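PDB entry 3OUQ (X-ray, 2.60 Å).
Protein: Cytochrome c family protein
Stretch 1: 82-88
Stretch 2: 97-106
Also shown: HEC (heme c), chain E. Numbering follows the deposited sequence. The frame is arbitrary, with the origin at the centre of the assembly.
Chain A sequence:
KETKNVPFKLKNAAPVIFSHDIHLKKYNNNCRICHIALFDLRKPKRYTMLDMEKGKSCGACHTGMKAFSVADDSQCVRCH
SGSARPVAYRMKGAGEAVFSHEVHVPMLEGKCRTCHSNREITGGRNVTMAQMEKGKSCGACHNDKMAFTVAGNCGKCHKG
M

Stretch 1 82-88: GSARPVA
Stretch 2, residues 97-106: AVFSHEVHVP

The two stretches meet as a short antiparallel strand pair that runs into a loop packed against the helix that carries a heme c iron ligand, His-101, with 434 Å² buried in all, both sides summed.

The register is fixed by Val-87 and Phe-99, a hydrogen-bonded antiparallel pair with CA atoms 5.2 Å apart. Val-87 N donates to Phe-99 O (3.0 Å, 152° at the hydrogen), and Phe-99 N returns a bond to Val-87 O (2.9 Å, 164°). One step outward, Ala-88 and Val-98 form the non-hydrogen-bonded pair, their CA atoms 4.6 Å apart. CA-H...O contacts supplement the ladder: Val-98 CA lies 3.4 Å from Val-87 O, and Ala-88 CA lies 3.6 Å from Ala-97 O. Backbone angles are extended, with phi/psi of -91/124 at Val-87, -99/127 at Ala-88, -122/128 at Val-98 and -107/129 at Phe-99.

Alternation along the strands sorts the side chains. Val-87 (chi1 169°, t) and Phe-99 (chi1 179°, t; chi2 81°) share one face of the sheet and are buried near the heme: Val-87 CG2 is 3.9 Å from HEC CAD, and Phe-99 CD2 is 3.5 Å from HEC CMD, a methyl lying over one face of the ring. Ala-88 and Val-98 (chi1 t) occupy the other face, which is exposed. Pro-86, at -56/126 with a C-gamma exo pucker, makes an apolar contact, its CB 4.2 Å from Val-98 CG1.

Before the strand, the loop packs on His-101. Ser-83 (phi/psi -91/-78; chi1 -55°, m) directs its CA-to-CB bond toward stretch 2, and its CB sits 3.4 Å from His-101 CD2, over one face of the imidazole; Ala-84 N lies over the same face. Ala-84, almost fully extended at -177/-178, brings its CB within 3.9 Å of His-101 CE1. With chi1 -77° (m) and chi2 76°, His-101 holds NE2 2.0 Å from HEC FE, while one further iron ligand comes from elsewhere in the structure. Ser-83 O also approaches the porphyrin, 3.2 Å from HEC C3A.

Ser-100 (chi1 167°, t) is the N-cap of the helix beginning at His-101. Its OG accepts a weak capping bond from Glu-102 N (3.2 Å, 122°), and its carbonyl O accepts from His-104 ND1 (2.7 Å, 151°), which ties the ring to the backbone of Ser-100. Val-105 N donates to His-101 O at 2.9 Å. Glu-102 (chi1 -55°, m; chi2 96°) curls back, placing OE1 3.9 Å from Pro-86 CG.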

# COMPACT_ATOMS: atom_id res chain seq x y z
N GLY A 82 -5.24 -8.49 -4.99
CA GLY A 82 -5.41 -8.85 -3.59
C GLY A 82 -4.65 -7.89 -2.68
O GLY A 82 -4.54 -6.70 -2.97
N SER A 83 -4.14 -8.42 -1.58
CA SER A 83 -3.37 -7.63 -0.62
C SER A 83 -1.91 -7.71 -1.02
O SER A 83 -1.37 -6.79 -1.63
CB SER A 83 -3.53 -8.19 0.79
OG SER A 83 -4.89 -8.29 1.17
N ALA A 84 -1.30 -8.83 -0.70
CA ALA A 84 0.10 -9.07 -1.01
C ALA A 84 0.48 -10.48 -0.57
O ALA A 84 -0.37 -11.24 -0.09
CB ALA A 84 0.98 -8.05 -0.29
N ARG A 85 1.74 -10.84 -0.76
CA ARG A 85 2.24 -12.14 -0.34
C ARG A 85 2.91 -11.85 1.00
O ARG A 85 3.18 -10.69 1.32
CB ARG A 85 3.27 -12.66 -1.34
N PRO A 86 3.20 -12.88 1.81
CA PRO A 86 3.84 -12.62 3.10
C PRO A 86 5.15 -11.86 2.98
O PRO A 86 6.05 -12.27 2.25
CB PRO A 86 4.03 -14.02 3.67
CG PRO A 86 2.82 -14.74 3.16
CD PRO A 86 2.79 -14.29 1.70
N VAL A 87 5.26 -10.75 3.70
CA VAL A 87 6.48 -9.95 3.67
C VAL A 87 7.45 -10.38 4.78
O VAL A 87 7.10 -10.39 5.96
CB VAL A 87 6.16 -8.45 3.83
CG1 VAL A 87 7.44 -7.66 4.07
CG2 VAL A 87 5.50 -7.93 2.57
N ALA A 88 8.66 -10.73 4.38
CA ALA A 88 9.68 -11.15 5.34
C ALA A 88 10.62 -10.00 5.66
O ALA A 88 11.18 -9.37 4.76
CB ALA A 88 10.46 -12.31 4.77
N ALA A 97 11.20 -11.43 10.71
CA ALA A 97 9.90 -10.98 11.19
C ALA A 97 9.00 -11.10 9.97
O ALA A 97 9.39 -10.69 8.88
CB ALA A 97 9.99 -9.54 11.65
N VAL A 98 7.82 -11.68 10.13
CA VAL A 98 6.93 -11.85 9.00
C VAL A 98 5.57 -11.19 9.14
O VAL A 98 4.88 -11.41 10.13
CB VAL A 98 6.68 -13.34 8.71
CG1 VAL A 98 5.78 -13.50 7.50
CG2 VAL A 98 8.01 -14.06 8.50
N PHE A 99 5.18 -10.39 8.15
CA PHE A 99 3.87 -9.77 8.18
C PHE A 99 2.95 -10.44 7.15
O PHE A 99 3.31 -10.58 5.99
CB PHE A 99 3.93 -8.28 7.85
CG PHE A 99 2.57 -7.64 7.85
CD1 PHE A 99 1.98 -7.25 9.04
CD2 PHE A 99 1.84 -7.53 6.67
CE1 PHE A 99 0.68 -6.76 9.06
CE2 PHE A 99 0.54 -7.04 6.69
CZ PHE A 99 -0.04 -6.66 7.89
N SER A 100 1.77 -10.82 7.59
CA SER A 100 0.81 -11.47 6.71
C SER A 100 -0.51 -10.69 6.69
O SER A 100 -0.89 -10.07 7.69
CB SER A 100 0.57 -12.90 7.19
OG SER A 100 -0.56 -13.47 6.56
N HIS A 101 -1.19 -10.70 5.55
CA HIS A 101 -2.48 -10.02 5.43
C HIS A 101 -3.58 -11.02 5.74
O HIS A 101 -4.67 -10.64 6.18
CB HIS A 101 -2.68 -9.47 4.02
CG HIS A 101 -1.91 -8.22 3.74
ND1 HIS A 101 -0.56 -8.18 3.49
CD2 HIS A 101 -2.33 -6.93 3.66
CE1 HIS A 101 -0.22 -6.90 3.27
NE2 HIS A 101 -1.27 -6.10 3.36
N GLU A 102 -3.30 -12.30 5.51
CA GLU A 102 -4.26 -13.36 5.78
C GLU A 102 -4.66 -13.28 7.23
O GLU A 102 -5.78 -13.62 7.61
CB GLU A 102 -3.64 -14.74 5.52
CG GLU A 102 -3.06 -14.89 4.14
CD GLU A 102 -1.57 -14.63 4.09
OE1 GLU A 102 -0.80 -15.53 4.50
OE2 GLU A 102 -1.17 -13.52 3.66
N VAL A 103 -3.73 -12.82 8.05
CA VAL A 103 -3.95 -12.67 9.47
C VAL A 103 -4.59 -11.32 9.80
O VAL A 103 -5.61 -11.27 10.48
CB VAL A 103 -2.63 -12.80 10.27
CG1 VAL A 103 -2.83 -12.35 11.71
CG2 VAL A 103 -2.14 -14.23 10.24
N HIS A 104 -4.02 -10.24 9.29
CA HIS A 104 -4.51 -8.91 9.59
C HIS A 104 -5.77 -8.35 8.97
O HIS A 104 -6.63 -7.83 9.69
CB HIS A 104 -3.39 -7.90 9.38
CG HIS A 104 -2.27 -8.08 10.34
ND1 HIS A 104 -1.30 -9.06 10.21
CD2 HIS A 104 -2.00 -7.45 11.51
CE1 HIS A 104 -0.51 -8.98 11.29
NE2 HIS A 104 -0.89 -8.02 12.10
N VAL A 105 -5.89 -8.41 7.66
CA VAL A 105 -7.05 -7.85 7.00
C VAL A 105 -8.35 -8.45 7.52
O VAL A 105 -9.25 -7.72 7.94
CB VAL A 105 -6.95 -8.03 5.48
CG1 VAL A 105 -8.24 -7.58 4.81
CG2 VAL A 105 -5.76 -7.23 4.96
N PRO A 106 -8.47 -9.78 7.53
CA PRO A 106 -9.72 -10.32 8.04
C PRO A 106 -9.94 -9.95 9.49
O PRO A 106 -11.06 -10.04 9.99
CB PRO A 106 -9.57 -11.82 7.80
CG PRO A 106 -8.10 -12.03 7.78
CD PRO A 106 -7.59 -10.85 7.03
FE HEC E . -1.21 -4.12 3.05
CHA HEC E . 1.96 -4.51 1.73
CHB HEC E . -2.47 -3.82 -0.13
CHC HEC E . -4.35 -3.98 4.36
CHD HEC E . 0.16 -3.58 6.09
NA HEC E . -0.42 -4.12 1.22
C1A HEC E . 0.90 -4.35 0.85
C2A HEC E . 1.07 -4.17 -0.57
C3A HEC E . -0.15 -3.90 -1.12
C4A HEC E . -1.08 -3.88 0.00
CMA HEC E . -0.47 -3.78 -2.60
CAA HEC E . 2.41 -4.22 -1.29
CBA HEC E . 2.98 -2.85 -1.52
CGA HEC E . 4.27 -2.90 -2.31
O1A HEC E . 4.78 -1.83 -2.70
O2A HEC E . 4.79 -4.02 -2.53
NB HEC E . -3.02 -4.02 2.29
C1B HEC E . -3.37 -3.95 0.93
C2B HEC E . -4.80 -4.05 0.77
C3B HEC E . -5.34 -4.17 2.02
C4B HEC E . -4.23 -4.09 2.97
CMB HEC E . -5.53 -4.03 -0.55
CAB HEC E . -6.82 -4.36 2.38
CBB HEC E . -7.45 -5.69 1.98
NC HEC E . -1.93 -3.82 4.86
C1C HEC E . -3.26 -3.81 5.25
C2C HEC E . -3.36 -3.53 6.68
C3C HEC E . -2.10 -3.36 7.13
C4C HEC E . -1.22 -3.55 6.00
CMC HEC E . -4.61 -3.47 7.51
CAC HEC E . -1.67 -3.04 8.57
CBC HEC E . -2.23 -3.95 9.66
ND HEC E . 0.66 -4.15 3.76
C1D HEC E . 1.04 -3.95 5.07
C2D HEC E . 2.48 -4.16 5.23
C3D HEC E . 2.99 -4.33 3.99
C4D HEC E . 1.86 -4.36 3.09
CMD HEC E . 3.26 -4.33 6.53
CAD HEC E . 4.44 -4.26 3.56
CBD HEC E . 4.82 -2.80 3.58
CGD HEC E . 5.90 -2.47 2.58
O1D HEC E . 5.66 -2.71 1.36
O2D HEC E . 6.97 -1.97 3.00